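Local coordinates for foldase protein PrsA (Bacillus subtilis, PDB 4WO7) that assists the folding of secreted proteins after their translocation across the cell membrane and has peptidyl-prolyl cis-trans isomerase activity, at residues 174-182 with 194-203. Numbering follows the deposited sequence.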
# COMPACT_ATOMS: atom_id res chain seq x y z
N MSE A 174 -20.06 -13.45 1.82
CA MSE A 174 -19.72 -14.77 1.28
C MSE A 174 -20.48 -15.04 -0.02
O MSE A 174 -21.31 -14.24 -0.45
CB MSE A 174 -20.05 -15.88 2.29
CG MSE A 174 -18.98 -16.96 2.40
SE MSE A 174 -17.39 -16.33 3.34
CE MSE A 174 -16.03 -17.34 2.38
N ASP A 175 -20.18 -16.18 -0.64
CA ASP A 175 -20.91 -16.65 -1.81
C ASP A 175 -22.31 -17.11 -1.42
O ASP A 175 -22.49 -17.69 -0.35
CB ASP A 175 -20.13 -17.79 -2.48
CG ASP A 175 -20.85 -18.37 -3.69
OD1 ASP A 175 -21.60 -17.63 -4.35
OD2 ASP A 175 -20.64 -19.56 -3.98
N GLU A 176 -23.30 -16.85 -2.27
CA GLU A 176 -24.68 -17.21 -1.93
C GLU A 176 -24.89 -18.72 -1.93
O GLU A 176 -25.78 -19.21 -1.25
CB GLU A 176 -25.68 -16.59 -2.90
CG GLU A 176 -25.97 -15.13 -2.64
CD GLU A 176 -27.07 -14.60 -3.54
OE1 GLU A 176 -28.02 -15.37 -3.83
OE2 GLU A 176 -26.93 -13.48 -4.06
N THR A 177 -24.08 -19.44 -2.69
CA THR A 177 -24.20 -20.89 -2.72
C THR A 177 -23.73 -21.49 -1.40
O THR A 177 -24.33 -22.43 -0.88
CB THR A 177 -23.37 -21.53 -3.86
OG1 THR A 177 -23.58 -20.82 -5.08
CG2 THR A 177 -23.77 -22.99 -4.04
N PHE A 178 -22.66 -20.92 -0.85
CA PHE A 178 -22.08 -21.40 0.39
C PHE A 178 -22.89 -21.01 1.62
O PHE A 178 -23.22 -21.86 2.45
CB PHE A 178 -20.66 -20.86 0.55
CG PHE A 178 -20.04 -21.22 1.86
CD1 PHE A 178 -19.36 -22.42 2.00
CD2 PHE A 178 -20.17 -20.39 2.96
CE1 PHE A 178 -18.78 -22.76 3.21
CE2 PHE A 178 -19.60 -20.73 4.17
CZ PHE A 178 -18.91 -21.92 4.29
N SER A 179 -23.22 -19.73 1.73
CA SER A 179 -23.88 -19.21 2.92
C SER A 179 -25.31 -19.73 3.09
O SER A 179 -25.76 -19.97 4.20
CB SER A 179 -23.89 -17.68 2.89
OG SER A 179 -24.54 -17.19 1.73
N LYS A 180 -26.00 -19.91 1.97
CA LYS A 180 -27.35 -20.46 1.99
C LYS A 180 -27.28 -21.86 2.59
O LYS A 180 -28.07 -22.22 3.46
CB LYS A 180 -27.92 -20.50 0.58
CG LYS A 180 -28.43 -19.16 0.10
CD LYS A 180 -28.99 -19.23 -1.30
CE LYS A 180 -29.60 -17.90 -1.72
NZ LYS A 180 -30.13 -17.96 -3.11
N ALA A 181 -26.31 -22.63 2.12
CA ALA A 181 -26.07 -23.99 2.61
C ALA A 181 -25.62 -24.00 4.07
O ALA A 181 -25.98 -24.89 4.83
CB ALA A 181 -25.03 -24.68 1.74
N ALA A 182 -24.83 -23.00 4.45
CA ALA A 182 -24.29 -22.95 5.80
C ALA A 182 -25.42 -22.61 6.76
O ALA A 182 -25.53 -23.18 7.84
CB ALA A 182 -23.17 -21.94 5.91
N VAL A 194 -20.48 -29.46 -0.79
CA VAL A 194 -21.19 -28.33 -1.40
C VAL A 194 -20.38 -27.75 -2.55
O VAL A 194 -19.34 -27.13 -2.34
CB VAL A 194 -21.47 -27.21 -0.35
CG1 VAL A 194 -22.06 -25.97 -1.01
CG2 VAL A 194 -22.37 -27.72 0.76
N LYS A 195 -20.88 -27.95 -3.77
CA LYS A 195 -20.23 -27.47 -4.98
C LYS A 195 -20.35 -25.96 -5.11
O LYS A 195 -21.45 -25.41 -5.02
CB LYS A 195 -20.83 -28.16 -6.21
CG LYS A 195 -20.36 -27.61 -7.55
CD LYS A 195 -18.85 -27.73 -7.71
CE LYS A 195 -18.38 -27.21 -9.06
NZ LYS A 195 -16.89 -27.17 -9.13
N THR A 196 -19.22 -25.28 -5.34
CA THR A 196 -19.22 -23.85 -5.62
C THR A 196 -18.15 -23.48 -6.63
O THR A 196 -17.54 -24.35 -7.25
CB THR A 196 -18.98 -22.99 -4.35
OG1 THR A 196 -17.63 -23.17 -3.90
CG2 THR A 196 -19.96 -23.36 -3.25
N GLN A 197 -17.93 -22.18 -6.80
CA GLN A 197 -16.96 -21.69 -7.77
C GLN A 197 -15.56 -22.17 -7.38
O GLN A 197 -14.76 -22.54 -8.24
CB GLN A 197 -16.93 -20.16 -7.83
CG GLN A 197 -18.24 -19.48 -8.19
CD GLN A 197 -18.91 -18.80 -6.99
OE1 GLN A 197 -18.36 -18.76 -5.89
NE2 GLN A 197 -20.09 -18.24 -7.22
N TYR A 198 -15.28 -22.15 -6.08
CA TYR A 198 -13.95 -22.43 -5.58
C TYR A 198 -13.69 -23.93 -5.53
O TYR A 198 -12.53 -24.36 -5.55
CB TYR A 198 -13.77 -21.84 -4.17
CG TYR A 198 -14.36 -20.46 -3.96
CD1 TYR A 198 -13.67 -19.31 -4.36
CD2 TYR A 198 -15.59 -20.30 -3.34
CE1 TYR A 198 -14.21 -18.05 -4.15
CE2 TYR A 198 -16.14 -19.05 -3.14
CZ TYR A 198 -15.45 -17.93 -3.54
OH TYR A 198 -15.99 -16.68 -3.34
N GLY A 199 -14.76 -24.72 -5.48
CA GLY A 199 -14.64 -26.17 -5.45
C GLY A 199 -15.75 -26.81 -4.63
O GLY A 199 -16.90 -26.38 -4.69
N TYR A 200 -15.38 -27.84 -3.87
CA TYR A 200 -16.30 -28.51 -2.95
C TYR A 200 -16.00 -28.23 -1.49
O TYR A 200 -14.85 -28.25 -1.05
CB TYR A 200 -16.31 -30.02 -3.18
CG TYR A 200 -17.11 -30.44 -4.38
CD1 TYR A 200 -16.57 -30.40 -5.66
CD2 TYR A 200 -18.43 -30.86 -4.24
CE1 TYR A 200 -17.31 -30.79 -6.76
CE2 TYR A 200 -19.17 -31.24 -5.32
CZ TYR A 200 -18.62 -31.20 -6.58
OH TYR A 200 -19.38 -31.59 -7.66
N HIS A 201 -17.07 -27.97 -0.75
CA HIS A 201 -16.99 -27.56 0.65
C HIS A 201 -17.60 -28.59 1.58
O HIS A 201 -18.63 -29.18 1.28
CB HIS A 201 -17.72 -26.23 0.87
CG HIS A 201 -17.14 -25.09 0.09
ND1 HIS A 201 -16.66 -23.96 0.71
CD2 HIS A 201 -16.98 -24.90 -1.24
CE1 HIS A 201 -16.23 -23.11 -0.21
NE2 HIS A 201 -16.41 -23.66 -1.40
N ILE A 202 -16.94 -28.79 2.71
CA ILE A 202 -17.56 -29.44 3.85
C ILE A 202 -17.70 -28.37 4.93
O ILE A 202 -16.70 -27.89 5.45
CB ILE A 202 -16.76 -30.64 4.38
CG1 ILE A 202 -16.83 -31.79 3.37
CG2 ILE A 202 -17.34 -31.13 5.70
CD1 ILE A 202 -15.78 -32.85 3.59
N ILE A 203 -18.93 -28.02 5.26
CA ILE A 203 -19.20 -26.94 6.19
C ILE A 203 -19.64 -27.47 7.54
O ILE A 203 -20.43 -28.41 7.61
CB ILE A 203 -20.30 -25.98 5.70
CG1 ILE A 203 -20.12 -25.66 4.21
CG2 ILE A 203 -20.26 -24.69 6.53
CD1 ILE A 203 -21.24 -24.81 3.64
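Asp-175 OD1 accepts two weak bonds, one from each segment: the side-chain NE2 of Gln-197 approaches from the turn between the two strands, while the backbone N of Thr-177 reaches it from the first turn of helix 176-182. They measure 3.3 Å from Gln-197 NE2 and 3.5 Å from Thr-177 N, although the latter is nearly straight at 172°. The carboxylate thus serves two purposes, as N-cap of the helix and as a weak link to the turn. Its CG stands anti to the backbone N (chi1 178°), a torsion that brings the acid to the Gln-197 amide, whose plane is turned 44° from the carboxylate. Gln-197 OE1 also lies near Asp-175 OD2, two acceptors that do not bond, which leaves the way round of the amide doubtful.

Alongside this polar end, the methyl groups of the two threonines pass each other in opposite directions, with Thr-177 CG2 3.9 Å from Thr-196 CG2. The hydroxyl of Thr-196 faces its own segment instead, where OG1 accepts a weak, bent bond from His-201 NE2 at 2.8 Å and may help to set the imidazole's rotation.

Farther along, Phe-178 reaches in from the helix, its side chain running roughly at a right angle to that of His-201, the ring centroids 5.2 Å apart. The CD1 and CG1 end of Ile-203 packs against CD1 and CE1 of the phenylalanine, and the CG2 branch of Ile-203 meets Ala-182 CB at 4.1 Å. Ala-181 closes the apolar strip against Val-194 CG2.

Leu-165 of strand 164-169 also touches Phe-178, and the ring of His-124 meets that of His-201. Such packing fits the parvulin-type prolyl isomerase fold, in which a four-stranded antiparallel sheet carries a pair of neighbouring histidines; as in relatives, Phe-178 probably helps to line the proline-binding pocket.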